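Local coordinates for protein proabylysin (Pyrococcus abyssi, PDB 4JIU) that is the zymogen of a small zinc-dependent metallopeptidase of the minigluzincin type, in which the chain's own C-terminus occupies a zinc coordination site, at residues L5-A9 / M54-I59; L13-V19 / L62-K66; D43-L49 / I96-R102. The protein carries 1 engineered substitution. All coordinates share one frame; numbering follows the deposited sequence. Where two conformers were deposited one is given.

Interaction 1. Residues L5-A9 / M54-I59; sequences LLEHA and MFYILI
Leu58 drives CD1 against Leu5 CB at 3.5 Å, and one turn further along helix 2-13, Ala9 CB meets Ile59 CD1 at 3.6 Å; between these two points the packing is dense. The small methyl of Ala9 suits the spot, because it lets the backbone of helix 2-13 come close and leaves room for the flat ring of Phe55. That ring reaches across with CG anti to the backbone N (chi1 -161°) and presents its edge: CE1 lies 3.4 Å from Leu5 O, with the carbonyl oxygen in the ring plane facing the slightly positive C-H rim. Ile59 CG1, from the same helix, lies over one ring face. Leu5 and Ala9 are four residues apart, as are Phe55 and Ile59, and the local axes of 5-9 and 54-59 cross at -53°, consistent with ridges-into-grooves packing of i, i+4 ridges. In this way helix 2-13 is laid against helix 51-67, which carries the zinc-binding HExxH sequence. Towards solvent the fit slackens. His8 is exposed and brings only CB near, 4.1 Å from Phe55 CE1. At the other margin Leu6 CB stays 4.4 Å from Leu58 CD1.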
loop_
_atom_site.group_PDB
_atom_site.type_symbol
_atom_site.label_atom_id
_atom_site.label_comp_id
_atom_site.label_asym_id
_atom_site.label_seq_id
_atom_site.Cartn_x
_atom_site.Cartn_y
_atom_site.Cartn_z
ATOM N N LEU A 5 6.224 -3.871 9.118
ATOM C CA LEU A 5 6.355 -3.499 7.705
ATOM C C LEU A 5 6.101 -2.037 7.452
ATOM O O LEU A 5 6.781 -1.370 6.702
ATOM C CB LEU A 5 5.401 -4.334 6.829
ATOM C CG LEU A 5 5.681 -5.822 6.714
ATOM C CD1 LEU A 5 4.666 -6.557 5.837
ATOM C CD2 LEU A 5 7.061 -6.038 6.160
ATOM N N LEU A 6 5.056 -1.541 8.129
ATOM C CA LEU A 6 4.736 -0.136 7.985
ATOM C C LEU A 6 5.866 0.801 8.428
ATOM O O LEU A 6 6.151 1.782 7.738
ATOM C CB LEU A 6 3.469 0.152 8.811
ATOM C CG LEU A 6 2.999 1.592 8.828
ATOM C CD1 LEU A 6 2.424 1.913 7.459
ATOM C CD2 LEU A 6 2.011 1.787 9.964
ATOM N N GLU A 7 6.539 0.444 9.518
ATOM C CA GLU A 7 7.664 1.292 9.953
ATOM C C GLU A 7 8.771 1.294 8.913
ATOM O O GLU A 7 9.378 2.332 8.628
ATOM C CB GLU A 7 8.119 0.802 11.298
ATOM C CG GLU A 7 8.880 1.608 12.300
ATOM C CD GLU A 7 9.040 0.893 13.628
ATOM O OE1 GLU A 7 9.900 -0.013 13.735
ATOM O OE2 GLU A 7 8.329 1.207 14.619
ATOM N N HIS A 8 9.072 0.127 8.358
ATOM C CA HIS A 8 10.095 0.049 7.298
ATOM C C HIS A 8 9.661 0.867 6.090
ATOM O O HIS A 8 10.498 1.527 5.477
ATOM C CB HIS A 8 10.348 -1.411 6.894
ATOM C CG HIS A 8 11.066 -2.243 7.883
ATOM N ND1 HIS A 8 12.280 -1.898 8.409
ATOM C CD2 HIS A 8 10.740 -3.438 8.431
ATOM C CE1 HIS A 8 12.682 -2.836 9.258
ATOM N NE2 HIS A 8 11.762 -3.785 9.288
ATOM N N ALA A 9 8.405 0.815 5.708
ATOM C CA ALA A 9 7.913 1.587 4.573
ATOM C C ALA A 9 8.024 3.073 4.801
ATOM O O ALA A 9 8.455 3.818 3.907
ATOM C CB ALA A 9 6.464 1.153 4.295
ATOM N N MET A 54 2.425 -7.905 0.655
ATOM C CA MET A 54 1.939 -7.027 1.749
ATOM C C MET A 54 2.687 -5.698 1.751
ATOM O O MET A 54 2.100 -4.639 1.937
ATOM C CB MET A 54 2.147 -7.725 3.100
ATOM C CG MET A 54 1.266 -8.903 3.346
ATOM S SD MET A 54 1.395 -9.566 5.034
ATOM C CE MET A 54 2.537 -10.899 4.714
ATOM N N PHE A 55 4.010 -5.790 1.598
ATOM C CA PHE A 55 4.819 -4.579 1.586
ATOM C C PHE A 55 4.405 -3.680 0.413
ATOM O O PHE A 55 4.349 -2.465 0.568
ATOM C CB PHE A 55 6.311 -4.926 1.506
ATOM C CG PHE A 55 7.217 -3.799 1.934
ATOM C CD1 PHE A 55 7.118 -3.246 3.215
ATOM C CD2 PHE A 55 8.180 -3.306 1.050
ATOM C CE1 PHE A 55 7.969 -2.263 3.612
ATOM C CE2 PHE A 55 9.063 -2.307 1.497
ATOM C CZ PHE A 55 8.937 -1.797 2.760
ATOM N N TYR A 56 4.149 -4.270 -0.758
ATOM C CA TYR A 56 3.673 -3.465 -1.883
ATOM C C TYR A 56 2.442 -2.678 -1.515
ATOM O O TYR A 56 2.283 -1.522 -1.827
ATOM C CB TYR A 56 3.474 -4.337 -3.160
ATOM C CG TYR A 56 2.908 -3.450 -4.233
ATOM C CD1 TYR A 56 3.760 -2.556 -4.896
ATOM C CD2 TYR A 56 1.581 -3.357 -4.551
ATOM C CE1 TYR A 56 3.292 -1.716 -5.839
ATOM C CE2 TYR A 56 1.088 -2.467 -5.448
ATOM C CZ TYR A 56 1.951 -1.622 -6.112
ATOM O OH TYR A 56 1.512 -0.726 -7.047
ATOM N N ILE A 57 1.440 -3.378 -0.937
ATOM C CA ILE A 57 0.209 -2.698 -0.581
ATOM C C ILE A 57 0.477 -1.516 0.351
ATOM O O ILE A 57 -0.079 -0.441 0.157
ATOM C CB ILE A 57 -0.817 -3.696 0.006
ATOM C CG1 ILE A 57 -1.239 -4.707 -1.071
ATOM C CG2 ILE A 57 -1.989 -2.950 0.608
ATOM C CD1 ILE A 57 -1.977 -5.874 -0.556
ATOM N N LEU A 58 1.280 -1.734 1.383
ATOM C CA LEU A 58 1.602 -0.659 2.302
ATOM C C LEU A 58 2.291 0.485 1.604
ATOM O O LEU A 58 1.990 1.660 1.863
ATOM C CB LEU A 58 2.427 -1.197 3.468
ATOM C CG LEU A 58 1.660 -2.111 4.423
ATOM C CD1 LEU A 58 2.613 -2.661 5.478
ATOM C CD2 LEU A 58 0.503 -1.443 5.107
ATOM N N ILE A 59 3.284 0.200 0.752
ATOM C CA ILE A 59 3.993 1.226 0.011
ATOM C C ILE A 59 3.037 1.961 -0.918
ATOM O O ILE A 59 3.128 3.212 -0.987
ATOM C CB ILE A 59 5.191 0.627 -0.725
ATOM C CG1 ILE A 59 6.348 0.247 0.211
ATOM C CG2 ILE A 59 5.664 1.543 -1.855
ATOM C CD1 ILE A 59 7.096 1.425 0.791
#

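Interaction 2. Residues L13-V19 / L62-K66; sequences LGYQRPV and LAHLK. With ZN (zinc ion), chain B.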
loop_
_atom_site.group_PDB
_atom_site.type_symbol
_atom_site.label_atom_id
_atom_site.label_comp_id
_atom_site.label_asym_id
_atom_site.label_seq_id
_atom_site.Cartn_x
_atom_site.Cartn_y
_atom_site.Cartn_z
ATOM N N LEU A 13 10.362 5.619 2.507
ATOM C CA LEU A 13 9.755 6.744 1.800
ATOM C C LEU A 13 10.194 8.057 2.426
ATOM O O LEU A 13 10.022 9.123 1.823
ATOM C CB LEU A 13 8.230 6.687 1.737
ATOM C CG LEU A 13 7.588 5.489 1.051
ATOM C CD1 LEU A 13 6.082 5.734 0.918
ATOM C CD2 LEU A 13 8.198 5.242 -0.280
ATOM N N GLY A 14 10.702 8.021 3.655
ATOM C CA GLY A 14 10.985 9.277 4.370
ATOM C C GLY A 14 9.723 10.023 4.749
ATOM O O GLY A 14 9.598 11.248 4.547
ATOM N N TYR A 15 8.825 9.267 5.383
ATOM C CA TYR A 15 7.468 9.775 5.660
ATOM C C TYR A 15 7.108 9.537 7.125
ATOM O O TYR A 15 6.472 8.503 7.376
ATOM C CB TYR A 15 6.469 9.089 4.765
ATOM C CG TYR A 15 5.127 9.769 4.709
ATOM C CD1 TYR A 15 4.985 11.102 4.341
ATOM C CD2 TYR A 15 3.961 9.089 5.000
ATOM C CE1 TYR A 15 3.754 11.716 4.281
ATOM C CE2 TYR A 15 2.723 9.682 4.929
ATOM C CZ TYR A 15 2.604 11.015 4.579
ATOM O OH TYR A 15 1.343 11.565 4.513
ATOM N N GLN A 16 7.443 10.453 7.972
ATOM C CA GLN A 16 7.241 10.271 9.407
ATOM C C GLN A 16 5.965 10.944 9.798
ATOM O O GLN A 16 5.933 12.139 10.152
ATOM C CB GLN A 16 8.447 10.759 10.181
ATOM C CG GLN A 16 9.758 10.000 9.887
ATOM C CD GLN A 16 9.677 8.499 9.939
ATOM O OE1 GLN A 16 9.092 7.880 10.837
ATOM N NE2 GLN A 16 10.307 7.836 8.956
ATOM N N ARG A 17 4.920 10.189 9.676
ATOM C CA ARG A 17 3.567 10.558 10.032
ATOM C C ARG A 17 2.994 9.365 10.788
ATOM O O ARG A 17 3.255 8.224 10.362
ATOM C CB ARG A 17 2.706 10.812 8.834
ATOM C CG ARG A 17 1.267 11.177 9.079
ATOM C CD ARG A 17 0.558 11.337 7.730
ATOM N NE ARG A 17 -0.849 11.698 7.926
ATOM C CZ ARG A 17 -1.684 11.953 6.937
ATOM N NH1 ARG A 17 -1.271 11.811 5.698
ATOM N NH2 ARG A 17 -2.930 12.299 7.163
ATOM N N PRO A 18 2.182 9.582 11.801
ATOM C CA PRO A 18 1.625 8.471 12.598
ATOM C C PRO A 18 0.431 7.801 11.946
ATOM O O PRO A 18 -0.689 7.798 12.442
ATOM C CB PRO A 18 1.242 9.176 13.916
ATOM C CG PRO A 18 0.859 10.532 13.477
ATOM C CD PRO A 18 1.889 10.875 12.436
ATOM N N VAL A 19 0.701 7.214 10.788
ATOM C CA VAL A 19 -0.330 6.519 9.991
ATOM C C VAL A 19 -0.750 5.286 10.765
ATOM O O VAL A 19 0.095 4.510 11.229
ATOM C CB VAL A 19 0.278 6.181 8.605
ATOM C CG1 VAL A 19 -0.711 5.305 7.851
ATOM C CG2 VAL A 19 0.621 7.445 7.869
ATOM N N LEU A 62 0.786 4.165 1.304
ATOM C CA LEU A 62 1.576 5.232 1.861
ATOM C C LEU A 62 1.936 6.247 0.768
ATOM O O LEU A 62 1.972 7.450 1.055
ATOM C CB LEU A 62 2.880 4.774 2.521
ATOM C CG LEU A 62 2.716 4.105 3.872
ATOM C CD1 LEU A 62 4.013 3.454 4.292
ATOM C CD2 LEU A 62 2.256 5.085 4.945
ATOM N N ALA A 63 2.197 5.801 -0.455
ATOM C CA ALA A 63 2.493 6.686 -1.549
ATOM C C ALA A 63 1.331 7.602 -1.862
ATOM O O ALA A 63 1.520 8.785 -2.178
ATOM C CB ALA A 63 2.934 5.898 -2.787
ATOM N N HIS A 64 0.104 7.110 -1.745
ATOM C CA HIS A 64 -1.077 7.978 -1.914
ATOM C C HIS A 64 -1.025 9.097 -0.898
ATOM O O HIS A 64 -1.217 10.271 -1.190
ATOM C CB HIS A 64 -2.373 7.193 -1.764
ATOM C CG HIS A 64 -2.806 6.493 -2.998
ATOM N ND1 HIS A 64 -3.104 7.190 -4.162
ATOM C CD2 HIS A 64 -3.043 5.188 -3.258
ATOM C CE1 HIS A 64 -3.468 6.291 -5.076
ATOM N NE2 HIS A 64 -3.441 5.050 -4.577
ATOM N N LEU A 65 -0.802 8.741 0.354
ATOM C CA LEU A 65 -0.794 9.689 1.447
ATOM C C LEU A 65 0.341 10.690 1.262
ATOM O O LEU A 65 0.130 11.912 1.431
ATOM C CB LEU A 65 -0.650 8.976 2.786
ATOM C CG LEU A 65 -1.862 8.192 3.241
ATOM C CD1 LEU A 65 -1.503 7.417 4.533
ATOM C CD2 LEU A 65 -3.078 9.036 3.454
ATOM N N LYS A 66 1.534 10.230 0.959
ATOM C CA LYS A 66 2.681 11.124 0.836
ATOM C C LYS A 66 2.578 12.052 -0.357
ATOM O O LYS A 66 2.902 13.217 -0.268
ATOM C CB LYS A 66 3.932 10.302 0.761
ATOM C CG LYS A 66 5.182 11.204 0.848
ATOM C CD LYS A 66 6.401 10.269 0.855
ATOM C CE LYS A 66 7.653 11.023 1.246
ATOM N NZ LYS A 66 8.016 11.917 0.099
HETATM ZN ZN ZN B . -3.758 3.429 -5.698
HETATM O O HOH W 1 -2.227 12.568 3.092
#
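Tyr15 lies between two long basic side chains, yet what each lays on the ring faces is carbon, not charge. Lys66 runs alongside one face in the opposite direction, making a CH-pi contact in which CB stands 3.9 Å from the Tyr15 ring centroid, 15° off the normal; Arg17 CB lies over the other face. Lys66 fits because its methylenes are apolar enough to cover a ring, while its NZ continues to a salt bridge with Glu79. Arg17 is fully extended, CG anti to the backbone N (chi1 179°), and runs alongside the ring to bring NH1 to the phenol, donating to Tyr15 OH at 2.9 Å with the oxygen in the guanidinium plane. The same NH1 also donates to a water, 2.9 Å away, that gives its own hydrogen to Leu65 O, while NH2 bonds to Phe35 O. A leucine in place of Tyr15 would probably leave Arg17 NH1 without its phenol acceptor and the methylenes of Lys66 without a flat face to lie on. Deeper in, the contact is purely apolar: Val19 CG2 and Leu65 CD1 meet tip to tip at 4.0 Å, and Leu13 CD1 presses on Leu62 CB at 3.7 Å. Gly14, with positive phi, is the C-prime residue of the Schellman motif that ends helix 2-13, and this turn of the chain brings Tyr15 over helix 51-67. His64, on the same helix, points away from this loop and binds zinc through NE2 at 2.0 Å, together with His60, His72 and Val105 O. His60 and His64 sharing one metal is the signature of the HExxH helix in zinc metallopeptidases, and the C-terminal ligand is consistent with a latent zymogen.

Interaction 3. Residues D43-L49 / I96-R102; sequences DPAVLNL and IMTKLQR
A 3-10 segment, 44-48, lies beside the last turn of helix 88-100, the CA atoms of Ala45 and Leu100 being 7.7 Å apart, and the chain then leaves the helix at Gln101 with positive phi. The 3-10 segment opens with an Asx turn: Asp43 OD1 accepts from Ala45 N at 2.9 Å. An aspartate suits this place, since its short carboxylate can hold the turn and face an arginine at once. Arg102, bent at chi3 (69°), completes a salt bridge whose carboxylate and guanidinium planes stand 82° apart. NH2 donates to Asp43 OD2 at 3.0 Å, in the guanidinium plane but from above the carboxylate plane, and NH1 adds a weak bond to OD1. With Leu26 N also bonded to OD2, each oxygen of this buried carboxylate has two donors, which would favour its charged form. The apolar contacts lie between the salt bridge and the ammonium of Lys99. Ala45, whose short side chain lets the two turns draw close, rests CB on Leu100 CD2 at 4.0 Å, while Leu49 CD2 and Leu100 CD1 meet tip to tip at 4.1 Å. Lys99 lays its methylenes along Leu49, with CD 3.8 Å from Leu49 CD2, and keeps its ammonium at the exposed margin. There NZ donates to a water 2.8 Å away, which in turn donates to Ala45 O at 2.7 Å.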
loop_
_atom_site.group_PDB
_atom_site.type_symbol
_atom_site.label_atom_id
_atom_site.label_comp_id
_atom_site.label_asym_id
_atom_site.label_seq_id
_atom_site.Cartn_x
_atom_site.Cartn_y
_atom_site.Cartn_z
ATOM N N ASP A 43 -8.162 -5.072 4.015
ATOM C CA ASP A 43 -9.037 -6.249 4.145
ATOM C C ASP A 43 -8.260 -7.371 4.811
ATOM O O ASP A 43 -7.064 -7.489 4.574
ATOM C CB ASP A 43 -9.519 -6.679 2.780
ATOM C CG ASP A 43 -10.524 -7.793 2.855
ATOM O OD1 ASP A 43 -10.093 -8.967 2.859
ATOM O OD2 ASP A 43 -11.737 -7.504 2.937
ATOM N N PRO A 44 -8.885 -8.192 5.673
ATOM C CA PRO A 44 -8.143 -9.248 6.324
ATOM C C PRO A 44 -7.402 -10.182 5.379
ATOM O O PRO A 44 -6.374 -10.777 5.792
ATOM C CB PRO A 44 -9.232 -10.020 7.090
ATOM C CG PRO A 44 -10.363 -9.085 7.241
ATOM C CD PRO A 44 -10.259 -8.080 6.131
ATOM N N ALA A 45 -7.854 -10.323 4.140
ATOM C CA ALA A 45 -7.112 -11.187 3.220
ATOM C C ALA A 45 -5.680 -10.730 2.979
ATOM O O ALA A 45 -4.792 -11.538 2.648
ATOM C CB ALA A 45 -7.894 -11.222 1.922
ATOM N N VAL A 46 -5.420 -9.458 3.110
ATOM C CA VAL A 46 -4.052 -8.973 2.917
ATOM C C VAL A 46 -3.087 -9.667 3.857
ATOM O O VAL A 46 -1.933 -9.824 3.514
ATOM C CB VAL A 46 -4.034 -7.446 3.118
ATOM C CG1 VAL A 46 -2.635 -6.832 3.123
ATOM C CG2 VAL A 46 -4.857 -6.802 2.023
ATOM N N LEU A 47 -3.514 -10.032 5.070
ATOM C CA LEU A 47 -2.601 -10.506 6.121
ATOM C C LEU A 47 -2.069 -11.881 5.818
ATOM O O LEU A 47 -1.137 -12.364 6.467
ATOM C CB LEU A 47 -3.268 -10.449 7.516
ATOM C CG LEU A 47 -3.680 -9.063 8.024
ATOM C CD1 LEU A 47 -4.381 -9.211 9.368
ATOM C CD2 LEU A 47 -2.521 -8.073 8.114
ATOM N N ASN A 48 -2.664 -12.538 4.780
ATOM C CA ASN A 48 -2.211 -13.827 4.327
ATOM C C ASN A 48 -1.412 -13.780 3.024
ATOM O O ASN A 48 -1.062 -14.826 2.431
ATOM C CB ASN A 48 -3.410 -14.777 4.102
ATOM C CG ASN A 48 -4.229 -15.041 5.346
ATOM O OD1 ASN A 48 -3.683 -15.189 6.448
ATOM N ND2 ASN A 48 -5.543 -15.058 5.173
ATOM N N LEU A 49 -1.105 -12.618 2.496
ATOM C CA LEU A 49 -0.243 -12.475 1.313
ATOM C C LEU A 49 1.210 -12.730 1.633
ATOM O O LEU A 49 1.605 -12.729 2.816
ATOM C CB LEU A 49 -0.421 -11.086 0.716
ATOM C CG LEU A 49 -1.742 -10.757 0.038
ATOM C CD1 LEU A 49 -1.797 -9.261 -0.215
ATOM C CD2 LEU A 49 -1.902 -11.608 -1.193
ATOM N N ILE A 96 -1.068 -10.101 -6.811
ATOM C CA ILE A 96 -2.110 -9.862 -5.833
ATOM C C ILE A 96 -3.477 -10.037 -6.438
ATOM O O ILE A 96 -4.368 -10.687 -5.884
ATOM C CB ILE A 96 -1.968 -8.450 -5.227
ATOM C CG1 ILE A 96 -0.683 -8.365 -4.424
ATOM C CG2 ILE A 96 -3.209 -8.124 -4.420
ATOM C CD1 ILE A 96 -0.300 -6.951 -4.066
ATOM N N MET A 97 -3.678 -9.511 -7.642
ATOM C CA MET A 97 -4.947 -9.697 -8.342
ATOM C C MET A 97 -5.198 -11.164 -8.661
ATOM O O MET A 97 -6.338 -11.602 -8.504
ATOM C CB MET A 97 -4.967 -8.893 -9.641
ATOM C CG MET A 97 -6.160 -9.286 -10.478
ATOM S SD MET A 97 -7.741 -8.780 -9.843
ATOM C CE MET A 97 -8.901 -9.800 -10.758
ATOM N N THR A 98 -4.181 -11.906 -9.078
ATOM C CA THR A 98 -4.386 -13.331 -9.342
ATOM C C THR A 98 -4.892 -14.014 -8.092
ATOM O O THR A 98 -5.789 -14.841 -8.127
ATOM C CB THR A 98 -3.069 -13.933 -9.814
ATOM O OG1 THR A 98 -2.830 -13.390 -11.130
ATOM C CG2 THR A 98 -3.136 -15.443 -9.907
ATOM N N LYS A 99 -4.248 -13.680 -6.962
ATOM C CA LYS A 99 -4.587 -14.391 -5.745
ATOM C C LYS A 99 -5.953 -14.033 -5.206
ATOM O O LYS A 99 -6.751 -14.852 -4.804
ATOM C CB LYS A 99 -3.555 -14.159 -4.675
ATOM C CG LYS A 99 -3.850 -15.217 -3.589
ATOM C CD LYS A 99 -2.892 -15.073 -2.459
ATOM C CE LYS A 99 -3.190 -16.056 -1.322
ATOM N NZ LYS A 99 -2.577 -15.529 -0.042
ATOM N N LEU A 100 -6.213 -12.716 -5.087
ATOM C CA LEU A 100 -7.358 -12.239 -4.354
ATOM C C LEU A 100 -8.535 -11.850 -5.232
ATOM O O LEU A 100 -9.642 -11.719 -4.694
ATOM C CB LEU A 100 -6.961 -11.043 -3.465
ATOM C CG LEU A 100 -5.937 -11.369 -2.369
ATOM C CD1 LEU A 100 -5.696 -10.110 -1.522
ATOM C CD2 LEU A 100 -6.349 -12.552 -1.503
ATOM N N GLN A 101 -8.303 -11.652 -6.522
ATOM C CA GLN A 101 -9.329 -11.306 -7.485
ATOM C C GLN A 101 -10.029 -10.016 -7.127
ATOM O O GLN A 101 -11.185 -9.843 -7.425
ATOM C CB GLN A 101 -10.325 -12.469 -7.628
ATOM C CG GLN A 101 -9.639 -13.712 -8.167
ATOM C CD GLN A 101 -9.226 -13.676 -9.599
ATOM O OE1 GLN A 101 -10.094 -13.299 -10.447
ATOM N NE2 GLN A 101 -8.015 -14.069 -9.944
ATOM N N ARG A 102 -9.311 -9.135 -6.498
ATOM C CA ARG A 102 -9.784 -7.841 -5.985
ATOM C C ARG A 102 -8.603 -6.894 -6.120
ATOM O O ARG A 102 -7.439 -7.309 -6.072
ATOM C CB ARG A 102 -10.213 -7.927 -4.524
ATOM C CG ARG A 102 -11.169 -9.085 -4.178
ATOM C CD ARG A 102 -11.085 -9.479 -2.692
ATOM N NE ARG A 102 -11.614 -8.450 -1.853
ATOM C CZ ARG A 102 -11.724 -8.463 -0.531
ATOM N NH1 ARG A 102 -11.315 -9.535 0.159
ATOM N NH2 ARG A 102 -12.240 -7.362 -0.031
HETATM O O HOH W 2 -4.323 -13.563 0.921
#

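Overall arrangement
Along the chain the segments run 5-9, 13-19, 43-49, 54-59, 62-66 and 96-102, and those of every pair of interactions alternate. Interactions 1 and 2, with centres about 10 Å apart, share helix 51-67 and touch where Ile59 meets Leu13; together they lay helix 2-13 and the loop leading to strand 20-23 along it. Interaction 3, its centre about 15 Å from that of interaction 1, touches it through Ile57, packed on Val46 and Leu49. Interactions 2 and 3 do not touch; their centres lie about 22 Å apart on opposite sides of the chain's centre. The N-terminal part thus packs on the HExxH helix directly, whereas the end of helix 88-100, which leads to the zinc-binding C-terminus, packs on the 43-49 turn.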